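Local coordinates for putative exported protein (Bacteroides fragilis, PDB 3FZX), which is of unknown function but binds calcium ions and probably binds lipids or similar hydrophobic molecules, at residues Met106-Ala111 with Gly185-Ala190; Ile19-Tyr24 with Ile193-Ser198; Glu199-Asn202 with Glu206-Ser209; Asn53-Asp58 with Leu64-Met69. All blocks are in the same frame, centred on the assembly; numbering follows the deposited sequence.

Contact 1: Met106-Ala111 with Gly185-Ala190; sequences MNYPDA and GYEWYA
The rings of Tyr108 and Tyr189 meet as a T-shaped pair, with centroids 5.0 Å apart and planes at 83°. Tyr108 supplies the edge: its CD2 stands over the centre of one face of Tyr189, 3.7 Å from CE1 of that ring. Glu187 also reaches the edge of Tyr108, while the edge of Tyr189 is met in plane by the carbonyl oxygen of Pro109.

Both phenol hydroxyls are donors across the contact, one from each segment to the other. Tyr108 OH donates a hydrogen bond to Glu187 OE2 at 2.9 Å, on the syn lone pair, with ring and carboxylate nearly coplanar. Tyr189 OH returns a short bond of 2.6 Å to Pro109 O, approaching in the carbonyl plane at a C=O...donor angle of 138°. The pairing illustrates how a sheet closed into a barrel uses long side chains to join strands that are not neighbours: strand 99-107, as it runs out into a loop, is tied to strand 180-190 by residues on alternate positions, Glu187 and Tyr189, whose side chains turn the same way.

Tyr189 has CG placed between its backbone N and carbonyl carbon (chi1 63°), which carries the ring across to Tyr108. Glu187 begins in the same way and then runs extended, bringing its carboxylate to the phenol. Pro109 adds its CD, 3.6 Å from Tyr189 OH. Beyond the two segments, Arg148 makes a cation-pi contact with Tyr108, and Phe10 meets Tyr189 edge-to-face.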
loop_
_atom_site.group_PDB
_atom_site.type_symbol
_atom_site.label_atom_id
_atom_site.label_comp_id
_atom_site.label_asym_id
_atom_site.label_seq_id
_atom_site.Cartn_x
_atom_site.Cartn_y
_atom_site.Cartn_z
HETATM N N MSE A 106 -4.706 -4.958 1.590
HETATM C CA MSE A 106 -5.147 -6.334 1.629
HETATM C C MSE A 106 -6.610 -6.466 1.158
HETATM O O MSE A 106 -7.479 -5.686 1.558
HETATM C CB MSE A 106 -5.023 -6.843 3.063
HETATM C CG MSE A 106 -5.292 -8.309 3.203
HETATM SE SE MSE A 106 -4.406 -8.954 4.842
HETATM C CE MSE A 106 -5.651 -8.317 6.038
ATOM N N ASN A 107 -6.870 -7.501 0.377
ATOM C CA ASN A 107 -8.177 -7.723 -0.239
ATOM C C ASN A 107 -9.172 -8.444 0.685
ATOM O O ASN A 107 -8.772 -9.239 1.535
ATOM C CB ASN A 107 -8.010 -8.500 -1.545
ATOM C CG ASN A 107 -7.673 -9.967 -1.298
ATOM O OD1 ASN A 107 -6.736 -10.299 -0.551
ATOM N ND2 ASN A 107 -8.469 -10.843 -1.861
ATOM N N TYR A 108 -10.459 -8.134 0.537
ATOM C CA TYR A 108 -11.507 -8.780 1.315
ATOM C C TYR A 108 -12.577 -9.226 0.351
ATOM O O TYR A 108 -13.362 -8.409 -0.112
ATOM C CB TYR A 108 -12.081 -7.837 2.386
ATOM C CG TYR A 108 -11.142 -7.675 3.537
ATOM C CD1 TYR A 108 -10.034 -6.830 3.449
ATOM C CD2 TYR A 108 -11.317 -8.416 4.698
ATOM C CE1 TYR A 108 -9.134 -6.714 4.497
ATOM C CE2 TYR A 108 -10.434 -8.309 5.750
ATOM C CZ TYR A 108 -9.335 -7.463 5.650
ATOM O OH TYR A 108 -8.450 -7.363 6.706
ATOM N N PRO A 109 -12.603 -10.528 0.018
ATOM C CA PRO A 109 -13.616 -11.003 -0.900
ATOM C C PRO A 109 -15.035 -10.864 -0.386
ATOM O O PRO A 109 -15.307 -10.843 0.834
ATOM C CB PRO A 109 -13.293 -12.481 -1.091
ATOM C CG PRO A 109 -12.053 -12.760 -0.385
ATOM C CD PRO A 109 -11.710 -11.598 0.484
ATOM N N ASP A 110 -15.932 -10.794 -1.354
ATOM C CA ASP A 110 -17.351 -10.631 -1.133
ATOM C C ASP A 110 -18.005 -12.010 -1.190
ATOM O O ASP A 110 -18.435 -12.463 -2.253
ATOM C CB ASP A 110 -17.896 -9.705 -2.220
ATOM C CG ASP A 110 -19.367 -9.432 -2.088
ATOM O OD1 ASP A 110 -20.018 -9.981 -1.162
ATOM O OD2 ASP A 110 -19.851 -8.638 -2.920
ATOM N N ALA A 111 -18.041 -12.677 -0.043
ATOM C CA ALA A 111 -18.676 -13.996 0.112
ATOM C C ALA A 111 -20.157 -13.909 -0.198
ATOM O O ALA A 111 -20.742 -14.808 -0.817
ATOM C CB ALA A 111 -18.492 -14.506 1.535
ATOM N N GLY A 185 -5.521 -16.498 13.963
ATOM C CA GLY A 185 -6.608 -15.615 14.372
ATOM C C GLY A 185 -7.845 -15.804 13.540
ATOM O O GLY A 185 -7.829 -16.522 12.547
ATOM N N TYR A 186 -8.925 -15.179 13.982
ATOM C CA TYR A 186 -10.158 -15.130 13.232
ATOM C C TYR A 186 -10.577 -13.678 13.113
ATOM O O TYR A 186 -10.332 -12.870 14.013
ATOM C CB TYR A 186 -11.270 -15.871 13.958
ATOM C CG TYR A 186 -11.054 -17.359 14.154
ATOM C CD1 TYR A 186 -11.253 -18.268 13.117
ATOM C CD2 TYR A 186 -10.732 -17.867 15.407
ATOM C CE1 TYR A 186 -11.058 -19.664 13.317
ATOM C CE2 TYR A 186 -10.551 -19.240 15.620
ATOM C CZ TYR A 186 -10.718 -20.119 14.580
ATOM O OH TYR A 186 -10.520 -21.437 14.828
ATOM N N GLU A 187 -11.213 -13.335 12.007
ATOM C CA GLU A 187 -11.879 -12.047 11.916
ATOM C C GLU A 187 -13.208 -12.160 11.182
ATOM O O GLU A 187 -13.455 -13.091 10.384
ATOM C CB GLU A 187 -10.977 -10.927 11.377
ATOM C CG GLU A 187 -10.484 -11.065 9.981
ATOM C CD GLU A 187 -9.486 -9.936 9.600
ATOM O OE1 GLU A 187 -8.688 -9.487 10.457
ATOM O OE2 GLU A 187 -9.480 -9.508 8.429
ATOM N N TRP A 188 -14.081 -11.232 11.538
ATOM C CA TRP A 188 -15.412 -11.188 11.045
ATOM C C TRP A 188 -15.566 -9.804 10.439
ATOM O O TRP A 188 -15.244 -8.809 11.112
ATOM C CB TRP A 188 -16.398 -11.352 12.178
ATOM C CG TRP A 188 -16.550 -12.732 12.752
ATOM C CD1 TRP A 188 -17.526 -13.630 12.447
ATOM C CD2 TRP A 188 -15.775 -13.326 13.799
ATOM N NE1 TRP A 188 -17.399 -14.753 13.218
ATOM C CE2 TRP A 188 -16.342 -14.590 14.070
ATOM C CE3 TRP A 188 -14.652 -12.918 14.530
ATOM C CZ2 TRP A 188 -15.812 -15.469 15.025
ATOM C CZ3 TRP A 188 -14.131 -13.780 15.492
ATOM C CH2 TRP A 188 -14.715 -15.049 15.734
ATOM N N TYR A 189 -16.029 -9.737 9.184
ATOM C CA TYR A 189 -16.221 -8.439 8.538
ATOM C C TYR A 189 -17.551 -8.323 7.816
ATOM O O TYR A 189 -18.142 -9.319 7.401
ATOM C CB TYR A 189 -15.064 -8.101 7.609
ATOM C CG TYR A 189 -14.857 -9.022 6.426
ATOM C CD1 TYR A 189 -14.028 -10.151 6.527
ATOM C CD2 TYR A 189 -15.440 -8.743 5.188
ATOM C CE1 TYR A 189 -13.819 -10.991 5.431
ATOM C CE2 TYR A 189 -15.229 -9.580 4.074
ATOM C CZ TYR A 189 -14.417 -10.688 4.203
ATOM O OH TYR A 189 -14.166 -11.472 3.114
ATOM N N ALA A 190 -17.994 -7.073 7.694
ATOM C CA ALA A 190 -19.319 -6.739 7.211
ATOM C C ALA A 190 -19.284 -5.511 6.312
ATOM O O ALA A 190 -18.422 -4.626 6.480
ATOM C CB ALA A 190 -20.277 -6.465 8.401
#

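Contact 2: Ile19-Tyr24 with Ile193-Ser198; sequences ITRNCY and IGIVRS
Arg21 crosses from strand 18-25 to Ile195, and its course shows how one long side chain can link parts of a barrel wall whose backbones stand well apart: the nearest CA atoms, those of Arg21 and Val196, are 7.9 Å from each other. From CB, the chain leaves with CG on the far side from the backbone N (chi1 -160°), continues nearly straight to CD, and bends at chi3. CD is the first atom to arrive, 3.5 Å from Ile195 O. NE follows at 4.0 Å from Ile195 CG2, and CZ lies equally far from Ile195 CB. At the tip, NH1 is 3.9 Å from the same CB, which stands over one face of the guanidinium, displaced toward its rim. The charged group thus rests against a hydrocarbon branch point, while its polar needs are met around it.

A water carries the polar link across: it accepts from Arg21 NH1 at 3.0 Å and donates to Ile195 O at 2.7 Å. The stronger partner of the arginine is Asp84, which forms a salt bridge with NH1, and Ser211 bonds to NE. These anchors probably fix the rotation of the guanidinium and hold it against Ile195.

Segment 193-198 turns a corner at Val196, with classic beta bulges on either side of Ile195: Ile193 and Gly194 both face Ala190, and Val196 and Arg197 both face Trp188. Strand 207-217 lies between strands 18-25 and 194-202 in the barrel order, while strand 180-190 flanks the latter beyond and packs Glu187 and Tyr189 against Ile195.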
loop_
_atom_site.group_PDB
_atom_site.type_symbol
_atom_site.label_atom_id
_atom_site.label_comp_id
_atom_site.label_asym_id
_atom_site.label_seq_id
_atom_site.Cartn_x
_atom_site.Cartn_y
_atom_site.Cartn_z
ATOM N N ILE A 19 -16.357 5.023 13.457
ATOM C CA ILE A 19 -16.476 3.650 13.948
ATOM C C ILE A 19 -15.469 3.503 15.075
ATOM O O ILE A 19 -14.320 3.929 14.918
ATOM C CB ILE A 19 -16.094 2.597 12.856
ATOM C CG1 ILE A 19 -17.074 2.629 11.678
ATOM C CG2 ILE A 19 -16.059 1.178 13.411
ATOM C CD1 ILE A 19 -18.466 2.544 12.041
ATOM N N THR A 20 -15.899 2.927 16.201
ATOM C CA THR A 20 -15.030 2.662 17.336
ATOM C C THR A 20 -14.992 1.177 17.574
ATOM O O THR A 20 -16.031 0.533 17.589
ATOM C CB THR A 20 -15.545 3.340 18.582
ATOM O OG1 THR A 20 -15.689 4.725 18.294
ATOM C CG2 THR A 20 -14.580 3.145 19.791
ATOM N N ARG A 21 -13.784 0.641 17.749
ATOM C CA ARG A 21 -13.601 -0.749 18.096
ATOM C C ARG A 21 -12.726 -0.825 19.374
ATOM O O ARG A 21 -11.713 -0.128 19.497
ATOM C CB ARG A 21 -12.968 -1.487 16.921
ATOM C CG ARG A 21 -13.176 -2.984 17.011
ATOM C CD ARG A 21 -13.020 -3.747 15.708
ATOM N NE ARG A 21 -11.606 -3.973 15.417
ATOM C CZ ARG A 21 -10.899 -3.368 14.472
ATOM N NH1 ARG A 21 -11.468 -2.495 13.651
ATOM N NH2 ARG A 21 -9.606 -3.662 14.336
ATOM N N ASN A 22 -13.142 -1.653 20.325
ATOM C CA ASN A 22 -12.426 -1.836 21.588
ATOM C C ASN A 22 -11.537 -3.075 21.520
ATOM O O ASN A 22 -11.929 -4.075 20.895
ATOM C CB ASN A 22 -13.414 -1.961 22.768
ATOM C CG ASN A 22 -13.991 -0.628 23.187
ATOM O OD1 ASN A 22 -13.680 0.412 22.615
ATOM N ND2 ASN A 22 -14.820 -0.651 24.203
ATOM N N CYS A 23 -10.370 -3.004 22.186
ATOM C CA CYS A 23 -9.400 -4.113 22.253
ATOM C C CYS A 23 -9.273 -4.625 23.655
ATOM O O CYS A 23 -9.145 -3.817 24.574
ATOM C CB CYS A 23 -8.025 -3.630 21.811
ATOM S SG CYS A 23 -8.109 -2.933 20.142
ATOM N N TYR A 24 -9.256 -5.956 23.791
ATOM C CA TYR A 24 -9.263 -6.629 25.083
ATOM C C TYR A 24 -8.155 -7.688 25.227
ATOM O O TYR A 24 -7.756 -8.315 24.237
ATOM C CB TYR A 24 -10.625 -7.333 25.314
ATOM C CG TYR A 24 -11.819 -6.417 25.165
ATOM C CD1 TYR A 24 -12.285 -5.671 26.249
ATOM C CD2 TYR A 24 -12.496 -6.303 23.934
ATOM C CE1 TYR A 24 -13.377 -4.800 26.110
ATOM C CE2 TYR A 24 -13.586 -5.460 23.794
ATOM C CZ TYR A 24 -14.022 -4.704 24.887
ATOM O OH TYR A 24 -15.072 -3.828 24.767
ATOM N N ILE A 193 -18.762 -1.428 7.272
ATOM C CA ILE A 193 -18.179 -1.358 8.628
ATOM C C ILE A 193 -16.728 -1.778 8.618
ATOM O O ILE A 193 -15.880 -1.076 9.135
ATOM C CB ILE A 193 -18.934 -2.275 9.617
ATOM C CG1 ILE A 193 -20.421 -1.927 9.670
ATOM C CG2 ILE A 193 -18.370 -2.151 11.030
ATOM C CD1 ILE A 193 -21.246 -3.048 10.354
ATOM N N GLY A 194 -16.427 -2.899 7.974
ATOM C CA GLY A 194 -15.097 -3.499 8.031
ATOM C C GLY A 194 -15.114 -4.569 9.096
ATOM O O GLY A 194 -16.095 -5.327 9.216
ATOM N N ILE A 195 -14.071 -4.594 9.915
ATOM C CA ILE A 195 -13.913 -5.608 10.959
ATOM C C ILE A 195 -14.889 -5.359 12.113
ATOM O O ILE A 195 -14.869 -4.301 12.768
ATOM C CB ILE A 195 -12.449 -5.633 11.548
ATOM C CG1 ILE A 195 -11.378 -5.757 10.438
ATOM C CG2 ILE A 195 -12.317 -6.725 12.623
ATOM C CD1 ILE A 195 -11.635 -6.824 9.415
ATOM N N VAL A 196 -15.732 -6.346 12.353
ATOM C CA VAL A 196 -16.717 -6.309 13.432
ATOM C C VAL A 196 -16.143 -6.971 14.686
ATOM O O VAL A 196 -16.433 -6.551 15.806
ATOM C CB VAL A 196 -18.020 -7.003 12.965
ATOM C CG1 VAL A 196 -18.990 -7.232 14.090
ATOM C CG2 VAL A 196 -18.670 -6.141 11.866
ATOM N N ARG A 197 -15.342 -8.018 14.486
ATOM C CA ARG A 197 -14.764 -8.757 15.582
ATOM C C ARG A 197 -13.495 -9.427 15.106
ATOM O O ARG A 197 -13.389 -9.775 13.926
ATOM C CB ARG A 197 -15.768 -9.798 16.069
ATOM C CG ARG A 197 -15.260 -10.673 17.226
ATOM C CD ARG A 197 -16.260 -11.789 17.604
ATOM N NE ARG A 197 -15.705 -12.576 18.705
ATOM C CZ ARG A 197 -15.791 -12.264 20.004
ATOM N NH1 ARG A 197 -16.456 -11.196 20.437
ATOM N NH2 ARG A 197 -15.196 -13.035 20.900
ATOM N N SER A 198 -12.526 -9.572 16.002
ATOM C CA SER A 198 -11.336 -10.362 15.726
ATOM C C SER A 198 -10.851 -11.009 17.003
ATOM O O SER A 198 -11.140 -10.523 18.108
ATOM C CB SER A 198 -10.211 -9.518 15.141
ATOM O OG SER A 198 -9.616 -8.734 16.155
HETATM O O HOH W 1 -14.110 -1.682 12.455
#

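Contact 3: Glu199-Asn202 with Glu206-Ser209; sequences EQYN and ELQS
A classic beta bulge interrupts the pairing of Gln200 with its partner strand: Gln208 and Ser209 both face this one residue. Gln200 O consequently takes two backbone donors, Gln208 N at 2.7 Å and, more weakly, Ser209 N at 3.3 Å. Gln200 N answers with an almost straight bond to Ser209 O, 2.9 Å long.

Past the bulge the register has moved by one, and Tyr201 stands opposite Leu207 as a non-hydrogen-bonded antiparallel pair. Here the side chains share a face of the sheet. Leu207 CD1 sits over one face of the Tyr201 ring, 4.1 Å from its centroid, in a CH-pi contact, while the ring's CE2 lies 3.9 Å from Leu207 CB. On the same strand, Tyr201 OH bonds to Glu199 OE1 from above the carboxylate plane.

The two strands form a beta hairpin, the last in the chain, and its loop end is secured by Asn202 and Glu206. Asn202 N donates to Glu206 O, and the Asn202 side chain then adds two more bonds. A chi1 of 63° folds the amide back toward Glu206, where OD1 accepts from Glu206 N at 3.1 Å and ND2 donates to Glu206 OE1 at 2.8 Å. The latter bond is close to linear (173°), lies in the amide plane, and meets the carboxylate on its anti side. Asn202 OD1 also accepts from Lys204 N within the turn.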
loop_
_atom_site.group_PDB
_atom_site.type_symbol
_atom_site.label_atom_id
_atom_site.label_comp_id
_atom_site.label_asym_id
_atom_site.label_seq_id
_atom_site.Cartn_x
_atom_site.Cartn_y
_atom_site.Cartn_z
ATOM N N GLU A 199 -10.109 -12.104 16.849
ATOM C CA GLU A 199 -9.555 -12.851 17.973
ATOM C C GLU A 199 -8.178 -13.343 17.594
ATOM O O GLU A 199 -7.992 -13.800 16.468
ATOM C CB GLU A 199 -10.422 -14.063 18.289
ATOM C CG GLU A 199 -11.805 -13.738 18.804
ATOM C CD GLU A 199 -12.693 -14.968 18.904
ATOM O OE1 GLU A 199 -12.231 -16.094 18.626
ATOM O OE2 GLU A 199 -13.862 -14.798 19.247
ATOM N N GLN A 200 -7.222 -13.263 18.533
ATOM C CA GLN A 200 -5.865 -13.743 18.310
ATOM C C GLN A 200 -5.500 -14.833 19.308
ATOM O O GLN A 200 -5.795 -14.706 20.505
ATOM C CB GLN A 200 -4.857 -12.596 18.390
ATOM C CG GLN A 200 -5.085 -11.514 17.309
ATOM C CD GLN A 200 -6.273 -10.621 17.622
ATOM O OE1 GLN A 200 -6.401 -10.142 18.746
ATOM N NE2 GLN A 200 -7.157 -10.404 16.635
ATOM N N TYR A 201 -4.866 -15.894 18.786
ATOM C CA TYR A 201 -4.399 -17.069 19.550
ATOM C C TYR A 201 -2.926 -17.335 19.302
ATOM O O TYR A 201 -2.407 -16.970 18.257
ATOM C CB TYR A 201 -5.155 -18.317 19.114
ATOM C CG TYR A 201 -6.635 -18.229 19.366
ATOM C CD1 TYR A 201 -7.464 -17.631 18.436
ATOM C CD2 TYR A 201 -7.210 -18.725 20.543
ATOM C CE1 TYR A 201 -8.819 -17.525 18.647
ATOM C CE2 TYR A 201 -8.588 -18.626 20.759
ATOM C CZ TYR A 201 -9.372 -18.009 19.799
ATOM O OH TYR A 201 -10.722 -17.854 19.934
ATOM N N ASN A 202 -2.249 -17.984 20.257
ATOM C CA ASN A 202 -0.871 -18.459 20.023
ATOM C C ASN A 202 -0.987 -19.848 19.440
ATOM O O ASN A 202 -2.100 -20.391 19.356
ATOM C CB ASN A 202 0.005 -18.450 21.299
ATOM C CG ASN A 202 -0.491 -19.380 22.411
ATOM O OD1 ASN A 202 -1.387 -20.234 22.250
ATOM N ND2 ASN A 202 0.100 -19.195 23.575
ATOM N N GLU A 206 -4.349 -20.863 22.707
ATOM C CA GLU A 206 -4.674 -20.074 23.879
ATOM C C GLU A 206 -4.954 -18.659 23.418
ATOM O O GLU A 206 -4.089 -18.032 22.770
ATOM C CB GLU A 206 -3.491 -20.062 24.838
ATOM C CG GLU A 206 -3.172 -21.444 25.447
ATOM C CD GLU A 206 -1.789 -21.538 26.094
ATOM O OE1 GLU A 206 -0.877 -20.751 25.744
ATOM O OE2 GLU A 206 -1.612 -22.433 26.942
ATOM N N LEU A 207 -6.144 -18.163 23.762
ATOM C CA LEU A 207 -6.556 -16.804 23.437
ATOM C C LEU A 207 -5.559 -15.774 23.975
ATOM O O LEU A 207 -5.203 -15.784 25.140
ATOM C CB LEU A 207 -7.972 -16.532 23.965
ATOM C CG LEU A 207 -8.611 -15.159 23.647
ATOM C CD1 LEU A 207 -8.738 -14.949 22.153
ATOM C CD2 LEU A 207 -9.991 -15.008 24.342
ATOM N N GLN A 208 -5.087 -14.908 23.096
ATOM C CA GLN A 208 -4.164 -13.841 23.436
ATOM C C GLN A 208 -4.880 -12.494 23.552
ATOM O O GLN A 208 -4.511 -11.660 24.363
ATOM C CB GLN A 208 -3.099 -13.757 22.351
ATOM C CG GLN A 208 -2.363 -15.074 22.173
ATOM C CD GLN A 208 -1.575 -15.431 23.417
ATOM O OE1 GLN A 208 -1.831 -16.442 24.080
ATOM N NE2 GLN A 208 -0.648 -14.554 23.775
ATOM N N SER A 209 -5.919 -12.287 22.755
ATOM C CA SER A 209 -6.577 -10.995 22.709
ATOM C C SER A 209 -7.742 -11.058 21.750
ATOM O O SER A 209 -7.938 -12.060 21.024
ATOM C CB SER A 209 -5.613 -9.899 22.235
ATOM O OG SER A 209 -4.938 -10.302 21.050
#

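Contact 4: Asn53-Asp58 with Leu64-Met69; sequences NYTFAD and LNSGQM
Tyr54 and Gly67 face each other as a hydrogen-bonded antiparallel pair, joined in both directions: Tyr54 N to Gly67 O at 2.9 Å and Gly67 N to Tyr54 O at 3.1 Å. Two residues on, Phe56 N donates to Asn65 O, nearly along the C=O axis. Phe56 O takes two donors, Leu64 N at 2.7 Å and Asn65 N at 3.3 Å, because Leu64 and Asn65 both face Phe56 in a classic beta bulge.

Aromatic packing centres on Tyr54. A chi1 of 63° swings its ring over the partner strand instead of away from it. Gly67, lacking a side chain, comes up beneath one face: its CA is 3.8 Å from the ring centroid in a CH-pi contact, and its N is also over that face, toward the rim. Around the edge are Gln68 O, Asn65 OD1 and CG of selenomethionine Met69, the last 3.6 Å from Tyr54 CD2.

These pairings build the beta hairpin of strands 47-58 and 63-74, part of the antiparallel barrel, with Tyr54, Phe56 and Asn65 on one face and Asn53, Thr55, Ser66 and Gln68 on the other.

Among the polar side chains, Asn53 and Gln68 lie side by side with their amides nearly coplanar, and ND2 of Asn53 makes a weak bond to Gln68 OE1 at 3.0 Å. Asn65 is held from outside the hairpin, its ND2 donating to Asn96 O and Val99 O; its OD1, buried at the tyrosine edge, has no hydrogen-bonding partner in the model.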
loop_
_atom_site.group_PDB
_atom_site.type_symbol
_atom_site.label_atom_id
_atom_site.label_comp_id
_atom_site.label_asym_id
_atom_site.label_seq_id
_atom_site.Cartn_x
_atom_site.Cartn_y
_atom_site.Cartn_z
ATOM N N ASN A 53 -9.202 8.923 8.729
ATOM C CA ASN A 53 -8.242 9.153 9.813
ATOM C C ASN A 53 -8.438 8.109 10.902
ATOM O O ASN A 53 -9.578 7.808 11.249
ATOM C CB ASN A 53 -8.476 10.510 10.451
ATOM C CG ASN A 53 -8.309 11.645 9.473
ATOM O OD1 ASN A 53 -9.126 12.556 9.434
ATOM N ND2 ASN A 53 -7.269 11.591 8.664
ATOM N N TYR A 54 -7.343 7.562 11.430
ATOM C CA TYR A 54 -7.407 6.632 12.558
ATOM C C TYR A 54 -6.708 7.227 13.754
ATOM O O TYR A 54 -5.765 8.014 13.598
ATOM C CB TYR A 54 -6.802 5.265 12.238
ATOM C CG TYR A 54 -5.321 5.247 11.919
ATOM C CD1 TYR A 54 -4.358 5.195 12.938
ATOM C CD2 TYR A 54 -4.880 5.241 10.602
ATOM C CE1 TYR A 54 -2.989 5.168 12.645
ATOM C CE2 TYR A 54 -3.516 5.213 10.300
ATOM C CZ TYR A 54 -2.583 5.175 11.325
ATOM O OH TYR A 54 -1.253 5.124 11.011
ATOM N N THR A 55 -7.216 6.857 14.934
ATOM C CA THR A 55 -6.598 7.109 16.219
ATOM C C THR A 55 -6.618 5.813 17.044
ATOM O O THR A 55 -7.616 5.091 17.076
ATOM C CB THR A 55 -7.309 8.192 16.971
ATOM O OG1 THR A 55 -7.199 9.392 16.218
ATOM C CG2 THR A 55 -6.671 8.429 18.313
ATOM N N PHE A 56 -5.464 5.505 17.622
ATOM C CA PHE A 56 -5.265 4.397 18.534
ATOM C C PHE A 56 -5.042 5.073 19.875
ATOM O O PHE A 56 -4.174 5.921 20.003
ATOM C CB PHE A 56 -3.995 3.598 18.197
ATOM C CG PHE A 56 -4.141 2.610 17.079
ATOM C CD1 PHE A 56 -4.634 1.326 17.325
ATOM C CD2 PHE A 56 -3.732 2.926 15.791
ATOM C CE1 PHE A 56 -4.763 0.383 16.280
ATOM C CE2 PHE A 56 -3.870 2.000 14.748
ATOM C CZ PHE A 56 -4.371 0.723 14.996
ATOM N N ALA A 57 -5.847 4.726 20.860
ATOM C CA ALA A 57 -5.660 5.228 22.217
ATOM C C ALA A 57 -5.614 4.067 23.195
ATOM O O ALA A 57 -5.947 2.938 22.853
ATOM C CB ALA A 57 -6.770 6.197 22.587
ATOM N N ASP A 58 -5.165 4.352 24.410
ATOM C CA ASP A 58 -5.179 3.355 25.481
ATOM C C ASP A 58 -6.557 3.387 26.152
ATOM O O ASP A 58 -7.411 4.191 25.766
ATOM C CB ASP A 58 -4.035 3.600 26.500
ATOM C CG ASP A 58 -4.158 4.940 27.261
ATOM O OD1 ASP A 58 -5.255 5.561 27.313
ATOM O OD2 ASP A 58 -3.124 5.377 27.820
ATOM N N LEU A 64 -2.263 7.185 21.338
ATOM C CA LEU A 64 -0.978 6.529 21.170
ATOM C C LEU A 64 -0.416 6.781 19.759
ATOM O O LEU A 64 0.782 6.921 19.567
ATOM C CB LEU A 64 -1.116 5.014 21.405
ATOM C CG LEU A 64 -1.702 4.543 22.747
ATOM C CD1 LEU A 64 -1.692 3.031 22.803
ATOM C CD2 LEU A 64 -0.951 5.112 23.953
ATOM N N ASN A 65 -1.289 6.845 18.770
ATOM C CA ASN A 65 -0.874 6.954 17.389
ATOM C C ASN A 65 -2.067 7.390 16.562
ATOM O O ASN A 65 -3.188 6.959 16.837
ATOM C CB ASN A 65 -0.432 5.569 16.914
ATOM C CG ASN A 65 0.401 5.607 15.647
ATOM O OD1 ASN A 65 -0.066 5.232 14.593
ATOM N ND2 ASN A 65 1.645 6.042 15.756
ATOM N N SER A 66 -1.829 8.233 15.558
ATOM C CA SER A 66 -2.829 8.545 14.552
ATOM C C SER A 66 -2.229 8.775 13.182
ATOM O O SER A 66 -1.058 9.135 13.027
ATOM C CB SER A 66 -3.728 9.711 14.956
ATOM O OG SER A 66 -2.990 10.771 15.482
ATOM N N GLY A 67 -3.048 8.508 12.176
ATOM C CA GLY A 67 -2.636 8.630 10.797
ATOM C C GLY A 67 -3.831 8.566 9.881
ATOM O O GLY A 67 -4.973 8.817 10.301
ATOM N N GLN A 68 -3.555 8.271 8.623
ATOM C CA GLN A 68 -4.591 8.140 7.637
ATOM C C GLN A 68 -4.463 6.775 7.044
ATOM O O GLN A 68 -3.401 6.175 7.078
ATOM C CB GLN A 68 -4.456 9.189 6.551
ATOM C CG GLN A 68 -4.709 10.583 7.057
ATOM C CD GLN A 68 -5.031 11.554 5.935
ATOM O OE1 GLN A 68 -6.017 12.279 6.002
ATOM N NE2 GLN A 68 -4.210 11.559 4.889
HETATM N N MSE A 69 -5.574 6.268 6.540
HETATM C CA MSE A 69 -5.586 4.999 5.841
HETATM C C MSE A 69 -6.590 5.046 4.696
HETATM O O MSE A 69 -7.337 6.024 4.560
HETATM C CB MSE A 69 -5.824 3.862 6.820
HETATM C CG MSE A 69 -6.901 4.106 7.811
HETATM SE SE MSE A 69 -8.386 3.113 7.265
HETATM C CE MSE A 69 -7.783 1.398 8.054
#

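All four contacts belong to one closed antiparallel sheet, so they differ mainly in what spans the gap: neighbouring backbones in contacts 3 and 4, side chains between non-neighbouring strands in contacts 1 and 2. Contacts 1 and 2 meet directly where strands 180-190 and 194-202 pair, with Trp188 O 2.8 Å from Val196 N. Strand 194-202 then continues into contact 3, whose centre is about 16 Å from that of contact 2. Contact 4 lies across the chain's centre from contact 1, about 21 Å between centres. Calcium is nearest to contact 1 on the loop side: the Pro109 side chain is about 12 Å from a bound ion and about 9 Å from the side chain of its ligand Asp121.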